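Local coordinates for peptidoglycan D,D-transpeptidase PbpA (Mycobacterium tuberculosis, PDB 3UN7), which probably cross-links peptide stems during peptidoglycan synthesis as a penicillin-binding transpeptidase and takes part in controlling cell length, at residues G24-G29 with P77-S82; R84-R89 with K343-A348; V54-T59 with Y152-L157; T69-A74 with P336-S341; T140-A145 with T353-Q358. One frame throughout, in Å; residues are numbered along the deposited sequence.

Contact 1: residues G24-G29 with P77-S82; sequences GQITAG and PILNGS
With CG anti to its own carbonyl carbon (chi1 -65°) and the chain extended beyond, Leu79 pushes its branched end from the last turn of a short helix toward Gly24 and Ile26. Ile26 turns its CG1 branch beside its own backbone N (chi1 -59°), which brings that branch round to the leucine, and the two side chains cross at about a right angle. Leu79 CD1 meets Ile26 CG1 at 4.0 Å. The other methyl serves the backbone: Leu79 CD2 lies 3.6 Å from Gln25 O and about as near to Gly24 O, beside the two carbonyls that lead into the strand.

The polar link is equally direct. Gly24 N donates to Leu79 O over 2.8 Å in a nearly straight bond (165° at the hydrogen), so Leu79 O, near the end of the helix, gains an N-H donor from the other segment. Glycine suits the place: it puts no side chain on the flank facing the helix end, where Gly24 CA and Leu79 CA come within 4.6 Å. Gly81, with positive phi, takes the chain out of the helix, and Asn80 OD1 accepts from Ser82 N at 3.0 Å in an Asx turn.

Strand 26-28 lies between strands 31-38 and 104-107 in a mixed sheet. Leu79 also reaches Val105 of the latter, while Glu72 of helix 70-74 packs against both Leu79 and Ile26.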
# COMPACT_ATOMS: atom_id res chain seq x y z
N GLY A 24 -22.93 -15.36 4.10
CA GLY A 24 -23.26 -13.98 3.75
C GLY A 24 -22.31 -13.40 2.74
O GLY A 24 -21.36 -14.07 2.31
N GLN A 25 -22.55 -12.14 2.39
CA GLN A 25 -21.86 -11.47 1.28
C GLN A 25 -20.74 -10.54 1.76
O GLN A 25 -20.83 -9.95 2.84
CB GLN A 25 -22.85 -10.59 0.49
CG GLN A 25 -24.12 -11.29 0.05
CD GLN A 25 -25.17 -10.33 -0.47
OE1 GLN A 25 -25.20 -9.15 -0.11
NE2 GLN A 25 -26.04 -10.84 -1.33
N ILE A 26 -19.72 -10.40 0.92
CA ILE A 26 -18.71 -9.35 1.10
C ILE A 26 -18.99 -8.31 0.03
O ILE A 26 -19.08 -8.66 -1.14
CB ILE A 26 -17.28 -9.89 0.95
CG1 ILE A 26 -17.02 -11.01 1.98
CG2 ILE A 26 -16.24 -8.75 1.05
CD1 ILE A 26 -15.66 -11.72 1.83
N THR A 27 -19.16 -7.04 0.42
CA THR A 27 -19.60 -6.05 -0.55
C THR A 27 -18.63 -4.86 -0.63
O THR A 27 -17.81 -4.64 0.28
CB THR A 27 -21.02 -5.54 -0.22
OG1 THR A 27 -20.97 -4.76 0.97
CG2 THR A 27 -21.99 -6.69 -0.01
N ALA A 28 -18.72 -4.12 -1.74
CA ALA A 28 -18.00 -2.85 -1.92
C ALA A 28 -18.83 -1.93 -2.81
O ALA A 28 -19.33 -2.35 -3.87
CB ALA A 28 -16.63 -3.08 -2.55
N GLY A 29 -19.03 -0.70 -2.37
CA GLY A 29 -19.85 0.27 -3.10
C GLY A 29 -21.22 -0.27 -3.53
O GLY A 29 -21.73 0.11 -4.57
N PRO A 77 -17.00 -15.61 11.33
CA PRO A 77 -18.17 -15.77 12.21
C PRO A 77 -19.39 -14.96 11.76
O PRO A 77 -20.52 -15.42 11.92
CB PRO A 77 -17.66 -15.26 13.56
CG PRO A 77 -16.16 -15.36 13.48
CD PRO A 77 -15.86 -15.01 12.05
N ILE A 78 -19.17 -13.77 11.21
CA ILE A 78 -20.27 -12.98 10.66
C ILE A 78 -20.80 -13.65 9.39
O ILE A 78 -22.02 -13.86 9.23
CB ILE A 78 -19.83 -11.51 10.41
CG1 ILE A 78 -19.67 -10.77 11.75
CG2 ILE A 78 -20.80 -10.77 9.46
CD1 ILE A 78 -20.99 -10.36 12.43
N LEU A 79 -19.89 -14.02 8.49
CA LEU A 79 -20.29 -14.56 7.20
C LEU A 79 -20.98 -15.90 7.32
O LEU A 79 -21.94 -16.17 6.58
CB LEU A 79 -19.10 -14.63 6.23
CG LEU A 79 -18.54 -13.25 5.88
CD1 LEU A 79 -17.17 -13.36 5.26
CD2 LEU A 79 -19.51 -12.55 4.92
N ASN A 80 -20.51 -16.75 8.23
CA ASN A 80 -21.16 -18.04 8.45
C ASN A 80 -22.31 -18.01 9.47
O ASN A 80 -23.00 -19.01 9.66
CB ASN A 80 -20.14 -19.16 8.74
CG ASN A 80 -19.51 -19.07 10.12
OD1 ASN A 80 -20.11 -18.57 11.06
ND2 ASN A 80 -18.27 -19.58 10.25
N GLY A 81 -22.53 -16.85 10.09
CA GLY A 81 -23.67 -16.65 10.99
C GLY A 81 -23.51 -17.17 12.41
O GLY A 81 -24.48 -17.20 13.16
N SER A 82 -22.29 -17.57 12.79
CA SER A 82 -22.03 -18.10 14.14
C SER A 82 -21.62 -17.01 15.14
O SER A 82 -21.52 -17.27 16.34
CB SER A 82 -20.96 -19.20 14.09
OG SER A 82 -19.75 -18.70 13.56

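Contact 2: residues R84-R89 with K343-A348; sequences RRLFGR and KGPDLA
Arg89, Leu86 and Pro345 carry this meeting between the start of helix 87-96 and a tight turn joining two strands. Leu86 supplies the apolar half. Its CG stands beside the backbone N, and from there CD2 reaches the turn, 3.7 Å from Gly344 CA and equally far from Pro345 CD. The leucine and the proline ring slide past each other in opposite directions. Glycine leaves the backbone bare where the methyl arrives, and proline offers a rigid apolar surface next to it.

Arg89 supplies the charged half. Its chain bends at chi2 (-51°) and again at chi3 (-89°), folding the guanidinium toward Asp346. The planes of guanidinium and carboxylate stand 64° apart, and NH2 of Arg89 stays 3.8 Å from OD1 of Asp346. The turn itself is type I, from Gly344 to Leu347, with Leu347 N bonded to Gly344 O at 2.8 Å. Asp346 OD1 has a second, weak and long ion pair with Arg98.

The long salt bridge to Arg89 rests on charge alone: the oxygen lies well out of the guanidinium plane, so no N-H points at it. Both charged residues are exposed, so water probably weakens the attraction, whereas the buried Leu86 contributes packing that does not depend on charge.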
# COMPACT_ATOMS: atom_id res chain seq x y z
N ARG A 84 -21.75 -14.28 17.83
CA ARG A 84 -22.62 -14.12 19.01
C ARG A 84 -23.70 -13.05 18.78
O ARG A 84 -24.84 -13.20 19.23
CB ARG A 84 -21.79 -13.73 20.24
CG ARG A 84 -20.81 -14.79 20.69
CD ARG A 84 -20.16 -14.48 22.05
NE ARG A 84 -19.56 -15.71 22.56
CZ ARG A 84 -20.01 -16.40 23.59
NH1 ARG A 84 -21.05 -15.98 24.30
NH2 ARG A 84 -19.39 -17.52 23.94
N ARG A 85 -23.31 -11.99 18.08
CA ARG A 85 -24.21 -10.87 17.79
C ARG A 85 -25.39 -11.29 16.89
O ARG A 85 -26.43 -10.63 16.88
CB ARG A 85 -23.44 -9.70 17.19
CG ARG A 85 -22.47 -9.06 18.21
CD ARG A 85 -21.41 -8.18 17.57
NE ARG A 85 -20.51 -8.92 16.69
CZ ARG A 85 -19.45 -8.40 16.08
NH1 ARG A 85 -19.12 -7.13 16.25
NH2 ARG A 85 -18.71 -9.16 15.29
N LEU A 86 -25.20 -12.41 16.18
CA LEU A 86 -26.16 -12.92 15.20
C LEU A 86 -26.99 -14.07 15.71
O LEU A 86 -28.03 -14.38 15.14
CB LEU A 86 -25.42 -13.42 13.96
CG LEU A 86 -24.88 -12.36 13.01
CD1 LEU A 86 -23.98 -13.02 11.97
CD2 LEU A 86 -26.04 -11.62 12.37
N PHE A 87 -26.52 -14.71 16.78
CA PHE A 87 -27.12 -15.97 17.19
C PHE A 87 -28.59 -15.91 17.63
O PHE A 87 -29.25 -16.95 17.71
CB PHE A 87 -26.24 -16.71 18.20
CG PHE A 87 -26.13 -18.18 17.92
CD1 PHE A 87 -26.79 -19.10 18.72
CD2 PHE A 87 -25.41 -18.63 16.81
CE1 PHE A 87 -26.72 -20.46 18.44
CE2 PHE A 87 -25.33 -19.98 16.52
CZ PHE A 87 -25.98 -20.90 17.34
N GLY A 88 -29.10 -14.71 17.88
CA GLY A 88 -30.53 -14.51 18.08
C GLY A 88 -31.31 -14.76 16.80
O GLY A 88 -32.41 -15.32 16.82
N ARG A 89 -30.72 -14.37 15.67
CA ARG A 89 -31.38 -14.49 14.36
C ARG A 89 -31.39 -15.93 13.83
O ARG A 89 -32.38 -16.36 13.23
CB ARG A 89 -30.77 -13.54 13.33
CG ARG A 89 -30.60 -12.09 13.79
CD ARG A 89 -31.87 -11.49 14.39
NE ARG A 89 -32.73 -10.85 13.39
CZ ARG A 89 -34.01 -11.16 13.17
NH1 ARG A 89 -34.61 -12.11 13.88
NH2 ARG A 89 -34.69 -10.50 12.24
N LYS A 343 -23.35 -6.33 9.07
CA LYS A 343 -24.81 -6.36 9.13
C LYS A 343 -25.30 -7.79 9.30
O LYS A 343 -24.58 -8.73 8.98
CB LYS A 343 -25.41 -5.81 7.83
CG LYS A 343 -25.07 -4.37 7.50
CD LYS A 343 -25.71 -3.98 6.17
CE LYS A 343 -24.90 -2.93 5.41
NZ LYS A 343 -24.28 -1.83 6.22
N GLY A 344 -26.53 -7.94 9.77
CA GLY A 344 -27.19 -9.24 9.82
C GLY A 344 -27.72 -9.67 8.46
O GLY A 344 -27.68 -8.90 7.50
N PRO A 345 -28.24 -10.91 8.36
CA PRO A 345 -28.79 -11.46 7.11
C PRO A 345 -29.90 -10.57 6.55
O PRO A 345 -30.10 -10.52 5.34
CB PRO A 345 -29.41 -12.79 7.55
CG PRO A 345 -29.46 -12.75 9.03
CD PRO A 345 -28.34 -11.88 9.46
N ASP A 346 -30.61 -9.88 7.44
CA ASP A 346 -31.69 -8.99 7.04
C ASP A 346 -31.22 -7.51 6.99
O ASP A 346 -32.02 -6.57 6.91
CB ASP A 346 -32.93 -9.23 7.92
CG ASP A 346 -33.60 -10.58 7.63
OD1 ASP A 346 -34.14 -11.22 8.56
OD2 ASP A 346 -33.59 -11.01 6.46
N LEU A 347 -29.90 -7.35 7.01
CA LEU A 347 -29.20 -6.07 6.83
C LEU A 347 -29.30 -5.07 7.99
O LEU A 347 -28.90 -3.92 7.85
CB LEU A 347 -29.53 -5.43 5.48
CG LEU A 347 -29.34 -6.36 4.27
CD1 LEU A 347 -29.90 -5.73 3.00
CD2 LEU A 347 -27.87 -6.74 4.11
N ALA A 348 -29.83 -5.50 9.13
CA ALA A 348 -29.78 -4.66 10.33
C ALA A 348 -28.32 -4.50 10.77
O ALA A 348 -27.51 -5.42 10.62
CB ALA A 348 -30.59 -5.27 11.44

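Contact 3: residues V54-T59 with Y152-L157; sequences VYAPVT and YDPNLL
Tyr152 and Ala56 form the centre of this contact between a helix of the dimerisation domain and the transpeptidase domain, the ring of Tyr152 meeting the methyl of Ala56 obliquely. At its base Tyr152 CB is still 5.6 Å from Ala56 CB. The first torsion (chi1 69°) sets CG between the backbone N and the carbonyl carbon, which carries the ring toward the helix. Going outward, Tyr152 CD2 comes within 4.0 Å of Ala56 CB, CE2 closes to 3.6 Å of that methyl, and CZ draws back to 3.9 Å. The hydroxyl oxygen at the tip lies a little farther off. Tyr152 O also sits 3.7 Å from Ala56 CB; a side chain as small as alanine suits a place approached so closely by ring and carbonyl.

Pro154 CG lies 3.8 Å from Ala56 CB. Proline fits a helix start, where its missing N-H costs no bond. Just before it, Asp153 is the N-cap: its OD1 accepts from Asn155 N at 2.8 Å, from above the carboxylate plane, and from Asn155 ND2 through the syn lone pair.

Helix 52-59 lies between the short, weakly bonded helix of about 154-157 and both helix 111-123 and strand 31-38, which Tyr55 touches, while Tyr152 also packs on Phe61 and on Leu172 of helix 162-174.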
# COMPACT_ATOMS: atom_id res chain seq x y z
N VAL A 54 -9.30 -9.37 -9.46
CA VAL A 54 -9.27 -7.99 -9.01
C VAL A 54 -9.42 -7.88 -7.48
O VAL A 54 -8.62 -7.17 -6.85
CB VAL A 54 -10.36 -7.14 -9.68
CG1 VAL A 54 -10.34 -5.72 -9.10
CG2 VAL A 54 -10.14 -7.11 -11.20
N TYR A 55 -10.41 -8.57 -6.91
CA TYR A 55 -10.68 -8.46 -5.46
C TYR A 55 -10.12 -9.58 -4.58
O TYR A 55 -10.36 -9.60 -3.39
CB TYR A 55 -12.20 -8.31 -5.19
CG TYR A 55 -12.74 -7.03 -5.79
CD1 TYR A 55 -13.28 -7.03 -7.07
CD2 TYR A 55 -12.70 -5.83 -5.07
CE1 TYR A 55 -13.78 -5.85 -7.65
CE2 TYR A 55 -13.22 -4.64 -5.64
CZ TYR A 55 -13.74 -4.67 -6.93
OH TYR A 55 -14.21 -3.54 -7.51
N ALA A 56 -9.36 -10.51 -5.17
CA ALA A 56 -8.73 -11.58 -4.37
C ALA A 56 -7.98 -11.08 -3.12
O ALA A 56 -8.10 -11.68 -2.06
CB ALA A 56 -7.84 -12.45 -5.23
N PRO A 57 -7.20 -9.99 -3.22
CA PRO A 57 -6.51 -9.47 -2.03
C PRO A 57 -7.47 -9.01 -0.92
O PRO A 57 -7.06 -8.94 0.24
CB PRO A 57 -5.75 -8.25 -2.59
CG PRO A 57 -5.48 -8.62 -4.01
CD PRO A 57 -6.81 -9.21 -4.42
N VAL A 58 -8.72 -8.70 -1.30
CA VAL A 58 -9.72 -8.28 -0.35
C VAL A 58 -10.54 -9.49 0.11
O VAL A 58 -10.64 -9.74 1.30
CB VAL A 58 -10.64 -7.16 -0.95
CG1 VAL A 58 -11.81 -6.84 0.01
CG2 VAL A 58 -9.85 -5.91 -1.23
N THR A 59 -11.11 -10.25 -0.82
CA THR A 59 -11.99 -11.36 -0.42
C THR A 59 -11.20 -12.53 0.17
O THR A 59 -11.62 -13.14 1.13
CB THR A 59 -12.88 -11.88 -1.58
OG1 THR A 59 -12.05 -12.42 -2.60
CG2 THR A 59 -13.77 -10.76 -2.15
N TYR A 152 -4.99 -14.16 -8.52
CA TYR A 152 -5.45 -15.51 -8.81
C TYR A 152 -6.97 -15.52 -8.74
O TYR A 152 -7.58 -14.56 -8.28
CB TYR A 152 -4.89 -16.50 -7.78
CG TYR A 152 -5.47 -16.32 -6.41
CD1 TYR A 152 -6.51 -17.15 -5.96
CD2 TYR A 152 -5.02 -15.30 -5.57
CE1 TYR A 152 -7.08 -16.96 -4.71
CE2 TYR A 152 -5.58 -15.12 -4.32
CZ TYR A 152 -6.62 -15.95 -3.90
OH TYR A 152 -7.16 -15.77 -2.65
N ASP A 153 -7.57 -16.62 -9.16
CA ASP A 153 -9.03 -16.73 -9.18
C ASP A 153 -9.53 -17.57 -7.99
O ASP A 153 -9.41 -18.78 -8.00
CB ASP A 153 -9.45 -17.35 -10.52
CG ASP A 153 -10.94 -17.53 -10.64
OD1 ASP A 153 -11.68 -17.17 -9.71
OD2 ASP A 153 -11.38 -18.03 -11.70
N PRO A 154 -10.08 -16.91 -6.94
CA PRO A 154 -10.59 -17.68 -5.79
C PRO A 154 -11.69 -18.68 -6.15
O PRO A 154 -11.93 -19.58 -5.36
CB PRO A 154 -11.15 -16.59 -4.86
CG PRO A 154 -10.32 -15.37 -5.21
CD PRO A 154 -10.23 -15.46 -6.71
N ASN A 155 -12.31 -18.55 -7.32
CA ASN A 155 -13.32 -19.53 -7.76
C ASN A 155 -12.74 -20.92 -7.88
O ASN A 155 -13.43 -21.91 -7.67
CB ASN A 155 -13.98 -19.12 -9.08
CG ASN A 155 -14.87 -17.91 -8.91
OD1 ASN A 155 -15.90 -17.99 -8.24
ND2 ASN A 155 -14.46 -16.78 -9.49
N LEU A 156 -11.45 -20.98 -8.20
CA LEU A 156 -10.72 -22.25 -8.28
C LEU A 156 -10.70 -23.03 -6.97
O LEU A 156 -10.90 -24.26 -6.95
CB LEU A 156 -9.28 -21.99 -8.73
CG LEU A 156 -9.08 -21.70 -10.22
CD1 LEU A 156 -7.61 -21.28 -10.50
CD2 LEU A 156 -9.49 -22.89 -11.10
N LEU A 157 -10.43 -22.30 -5.88
CA LEU A 157 -10.34 -22.89 -4.55
C LEU A 157 -11.72 -23.09 -3.91
O LEU A 157 -11.87 -23.89 -2.99
CB LEU A 157 -9.37 -22.07 -3.67
CG LEU A 157 -7.96 -22.18 -4.30
CD1 LEU A 157 -6.90 -21.39 -3.55
CD2 LEU A 157 -7.53 -23.64 -4.40

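Contact 4: residues T69-A74 with P336-S341; sequences TALERA and PYLVGS
Leu71 overlaps both Leu338 and Val339, reaching from helix 70-74 to the start of strand 339-343 in a mixed beta sheet and to the residue just before it. That strand has a classic beta bulge near its start, made by Gly340 and Ser341, which both face Asp106 of the neighbouring strand 104-107. The arrangement is a helix laid on a sheet. It joins the dimerisation-domain part of the chain to the transpeptidase-domain part, two parts of the sequence that build the same sheet.

No hydrogen bond crosses here, and the work is done by branched aliphatic chains. Leu71 keeps CG beside its backbone N (chi1 -73°); its CD1 faces Leu338, while CD2 reaches Val339 and still touches Leu338. Leu338 takes the other common setting, with CG anti to the backbone N and chi2 turned to 56°, which directs CD2 at the fork of Leu71, 4.1 Å from both CG and CD1 of that residue. Leucine suits the helix position because its fork can reach two residues at once, and valine suits a strand because its beta branch is well accommodated by the extended backbone.

Around them Leu71 also touches Ile26, Thr107 and Pro286, so the group is buried on several sides. Glu72, the next residue of the helix, forms salt bridges with Arg23 and Arg47. Leu71 and Val339 slide past each other in opposite directions, with Leu71 CD2 3.8 Å from Val339 CG2.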
# COMPACT_ATOMS: atom_id res chain seq x y z
N THR A 69 -9.12 -17.47 3.55
CA THR A 69 -8.08 -16.43 3.71
C THR A 69 -8.71 -15.06 3.68
O THR A 69 -9.92 -14.95 3.43
CB THR A 69 -7.04 -16.45 2.57
OG1 THR A 69 -7.71 -16.34 1.31
CG2 THR A 69 -6.20 -17.73 2.61
N ALA A 70 -7.89 -14.03 3.91
CA ALA A 70 -8.28 -12.62 3.91
C ALA A 70 -9.61 -12.38 4.65
O ALA A 70 -9.78 -12.90 5.76
CB ALA A 70 -8.30 -12.05 2.48
N LEU A 71 -10.56 -11.64 4.06
CA LEU A 71 -11.82 -11.33 4.78
C LEU A 71 -12.75 -12.52 4.97
O LEU A 71 -13.53 -12.53 5.92
CB LEU A 71 -12.59 -10.19 4.13
CG LEU A 71 -12.04 -8.78 4.27
CD1 LEU A 71 -13.00 -7.81 3.57
CD2 LEU A 71 -11.84 -8.40 5.76
N GLU A 72 -12.69 -13.51 4.08
CA GLU A 72 -13.45 -14.75 4.32
C GLU A 72 -13.02 -15.34 5.67
O GLU A 72 -13.85 -15.84 6.45
CB GLU A 72 -13.24 -15.79 3.20
CG GLU A 72 -13.74 -15.39 1.80
CD GLU A 72 -15.24 -15.56 1.58
OE1 GLU A 72 -16.03 -15.45 2.55
OE2 GLU A 72 -15.64 -15.82 0.42
N ARG A 73 -11.73 -15.27 5.96
CA ARG A 73 -11.22 -15.81 7.22
C ARG A 73 -11.50 -14.86 8.38
O ARG A 73 -12.03 -15.28 9.43
CB ARG A 73 -9.71 -16.11 7.12
CG ARG A 73 -9.17 -16.89 8.34
CD ARG A 73 -7.76 -17.44 8.07
NE ARG A 73 -7.31 -18.37 9.13
CZ ARG A 73 -7.64 -19.66 9.22
NH1 ARG A 73 -8.47 -20.22 8.33
NH2 ARG A 73 -7.16 -20.40 10.21
N ALA A 74 -11.16 -13.58 8.20
CA ALA A 74 -11.26 -12.57 9.25
C ALA A 74 -12.71 -12.35 9.68
O ALA A 74 -12.99 -12.14 10.87
CB ALA A 74 -10.63 -11.25 8.78
N PRO A 336 -5.85 2.69 9.50
CA PRO A 336 -6.46 2.21 8.26
C PRO A 336 -7.41 1.07 8.54
O PRO A 336 -7.17 0.21 9.40
CB PRO A 336 -5.27 1.76 7.40
CG PRO A 336 -4.14 1.59 8.32
CD PRO A 336 -4.43 2.28 9.63
N TYR A 337 -8.52 1.07 7.83
CA TYR A 337 -9.48 -0.01 7.99
C TYR A 337 -10.12 -0.36 6.67
O TYR A 337 -10.28 0.53 5.82
CB TYR A 337 -10.52 0.32 9.06
CG TYR A 337 -11.46 1.48 8.75
CD1 TYR A 337 -12.76 1.24 8.30
CD2 TYR A 337 -11.08 2.81 8.99
CE1 TYR A 337 -13.64 2.29 8.05
CE2 TYR A 337 -11.95 3.86 8.74
CZ TYR A 337 -13.24 3.59 8.27
OH TYR A 337 -14.13 4.60 8.02
N LEU A 338 -10.50 -1.64 6.54
CA LEU A 338 -11.05 -2.22 5.32
C LEU A 338 -12.53 -2.53 5.46
O LEU A 338 -13.23 -2.70 4.46
CB LEU A 338 -10.31 -3.52 5.01
CG LEU A 338 -10.63 -4.30 3.74
CD1 LEU A 338 -10.43 -3.38 2.54
CD2 LEU A 338 -9.66 -5.52 3.66
N VAL A 339 -13.00 -2.65 6.70
CA VAL A 339 -14.40 -3.01 6.95
C VAL A 339 -15.14 -1.83 7.55
O VAL A 339 -14.86 -1.42 8.66
CB VAL A 339 -14.53 -4.28 7.81
CG1 VAL A 339 -16.03 -4.61 8.07
CG2 VAL A 339 -13.88 -5.47 7.08
N GLY A 340 -16.10 -1.30 6.80
CA GLY A 340 -16.91 -0.16 7.26
C GLY A 340 -18.04 -0.55 8.18
O GLY A 340 -18.35 0.15 9.15
N SER A 341 -18.70 -1.66 7.86
CA SER A 341 -19.78 -2.14 8.72
C SER A 341 -20.07 -3.62 8.56
O SER A 341 -19.76 -4.22 7.54
CB SER A 341 -21.05 -1.30 8.55
OG SER A 341 -21.53 -1.34 7.22

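Contact 5: residues T140-A145 with T353-Q358; sequences TGKILA and TVRYQQ. Unlike the reference sequence in segment 353-358: Arg355 (reference Gly).
A water molecule ties the two segments together: it donates to Thr140 O at 2.7 Å and accepts from Tyr356 N at 3.0 Å. One backbone acceptor and one backbone donor, too distant to pair directly, are thereby both satisfied.

Beside this bridge the side chains of Thr140 and Arg355 run alongside each other and point the same way. Thr140 CB lies 3.6 Å from Arg355 CD, and Thr140 CG2 sits over one face of the guanidinium, toward its rim, 3.3 Å from Arg355 NH2. A methyl suits that face, because the N-H groups of arginine point outward in the plane. The reference sequence has glycine here, so the overlap depends on the arginine of this structure and is not a feature of the reference protein. Its chi1 of -19° is nearly eclipsed, which may reflect strain or the crystal contact this exposed side chain makes.

The hydroxyl of Thr140 turns elsewhere. OG1 accepts from Lys142 N at 3.2 Å, almost straight at 169°, in an ST turn, and also bonds to Glu137. Gly141, with positive phi, fits the bend between them. Lys142 extends obliquely to Arg355, leaving NZ 4.5 Å from Arg355 NH1, a pair of like charges that would probably be unfavourable unless screened; Arg355 NE has a weak hydrogen bond to Tyr337.

Strand 143-149, at the edge of the five-stranded antiparallel sheet, follows the turn and has a classic bulge where Leu144 and Ala145 face Ala135. Across from it the chain leaves strand 349-352 and enters strand 357-360, which pairs antiparallel with strand 332-334.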
# COMPACT_ATOMS: atom_id res chain seq x y z
N THR A 140 -9.92 9.70 7.09
CA THR A 140 -10.64 8.65 7.80
C THR A 140 -9.84 7.39 8.01
O THR A 140 -10.12 6.67 8.97
CB THR A 140 -11.93 8.25 7.06
OG1 THR A 140 -11.58 7.74 5.77
CG2 THR A 140 -12.87 9.42 6.91
N GLY A 141 -8.88 7.11 7.14
CA GLY A 141 -8.21 5.80 7.13
C GLY A 141 -8.90 4.68 6.34
O GLY A 141 -8.42 3.54 6.32
N LYS A 142 -10.01 4.99 5.68
CA LYS A 142 -10.65 4.02 4.80
C LYS A 142 -9.69 3.52 3.76
O LYS A 142 -8.99 4.32 3.12
CB LYS A 142 -11.84 4.63 4.07
CG LYS A 142 -13.09 4.68 4.85
CD LYS A 142 -14.23 5.04 3.92
CE LYS A 142 -15.30 5.79 4.67
NZ LYS A 142 -16.45 6.14 3.79
N ILE A 143 -9.65 2.19 3.58
CA ILE A 143 -8.82 1.58 2.52
C ILE A 143 -9.74 1.52 1.30
O ILE A 143 -10.73 0.80 1.30
CB ILE A 143 -8.25 0.18 2.94
CG1 ILE A 143 -7.19 0.35 4.05
CG2 ILE A 143 -7.63 -0.56 1.73
CD1 ILE A 143 -6.79 -0.96 4.73
N LEU A 144 -9.42 2.32 0.29
CA LEU A 144 -10.28 2.49 -0.89
C LEU A 144 -9.89 1.55 -2.03
O LEU A 144 -10.69 1.25 -2.90
CB LEU A 144 -10.26 3.96 -1.36
CG LEU A 144 -10.59 5.05 -0.32
CD1 LEU A 144 -10.29 6.45 -0.88
CD2 LEU A 144 -12.04 4.97 0.13
N ALA A 145 -8.65 1.08 -1.99
CA ALA A 145 -8.20 0.07 -2.93
C ALA A 145 -7.05 -0.67 -2.31
O ALA A 145 -6.22 -0.08 -1.60
CB ALA A 145 -7.78 0.70 -4.28
N THR A 353 -17.67 0.71 11.88
CA THR A 353 -16.33 1.12 12.25
C THR A 353 -16.28 2.63 12.47
O THR A 353 -16.86 3.39 11.70
CB THR A 353 -15.32 0.68 11.18
OG1 THR A 353 -15.49 -0.71 10.92
CG2 THR A 353 -13.89 0.93 11.65
N VAL A 354 -15.63 3.06 13.56
CA VAL A 354 -15.42 4.48 13.83
C VAL A 354 -13.96 4.82 13.54
O VAL A 354 -13.07 4.08 13.92
CB VAL A 354 -15.82 4.87 15.29
CG1 VAL A 354 -15.19 3.92 16.31
CG2 VAL A 354 -15.45 6.32 15.61
N ARG A 355 -13.72 5.93 12.85
CA ARG A 355 -12.37 6.40 12.55
C ARG A 355 -11.61 6.73 13.85
O ARG A 355 -12.21 7.18 14.82
CB ARG A 355 -12.41 7.63 11.64
CG ARG A 355 -13.71 7.83 10.86
CD ARG A 355 -13.87 6.85 9.71
NE ARG A 355 -15.09 6.99 8.89
CZ ARG A 355 -15.73 8.12 8.60
NH1 ARG A 355 -16.82 8.08 7.83
NH2 ARG A 355 -15.31 9.29 9.06
N TYR A 356 -10.30 6.51 13.84
CA TYR A 356 -9.47 6.68 15.02
C TYR A 356 -8.14 7.34 14.64
O TYR A 356 -7.44 6.86 13.75
CB TYR A 356 -9.20 5.32 15.67
CG TYR A 356 -8.34 5.37 16.92
CD1 TYR A 356 -8.84 5.89 18.11
CD2 TYR A 356 -7.04 4.89 16.91
CE1 TYR A 356 -8.05 5.93 19.27
CE2 TYR A 356 -6.24 4.92 18.06
CZ TYR A 356 -6.76 5.45 19.24
OH TYR A 356 -5.97 5.50 20.37
N GLN A 357 -7.82 8.44 15.32
CA GLN A 357 -6.51 9.10 15.20
C GLN A 357 -5.48 8.27 15.95
O GLN A 357 -5.43 8.27 17.18
CB GLN A 357 -6.54 10.50 15.79
CG GLN A 357 -7.43 11.48 15.09
CD GLN A 357 -7.25 12.90 15.60
OE1 GLN A 357 -6.22 13.24 16.19
NE2 GLN A 357 -8.26 13.73 15.38
N GLN A 358 -4.65 7.58 15.19
CA GLN A 358 -3.68 6.64 15.73
C GLN A 358 -2.50 7.36 16.39
O GLN A 358 -2.10 7.01 17.51
CB GLN A 358 -3.19 5.75 14.58
CG GLN A 358 -2.40 4.54 14.98
CD GLN A 358 -2.35 3.53 13.85
OE1 GLN A 358 -1.73 3.76 12.81
NE2 GLN A 358 -3.00 2.39 14.06
O HOH W 1 -9.46 5.32 11.23

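Contacts 1, 3 and 4 are buried, whereas contacts 2 and 5 lie partly at the surface. The buried ones rest mainly on apolar packing, with one backbone hydrogen bond in contact 1, while the partly exposed ones add arginines, and contact 5 a bridging water. Contacts 1 and 4 reach the same mixed sheet and touch through Leu79, Ile26 and helix 70-74. Contact 3 adjoins contact 4 where Thr59 meets Glu72. Contacts 2, 3 and 4 each join the dimerisation and transpeptidase domains; contact 1 stays within the first and contact 5 within the second. Arginine faces an opposite charge in contact 2, but a lysine in contact 5. Contact 5 meets contact 4 through Tyr337 and Thr353.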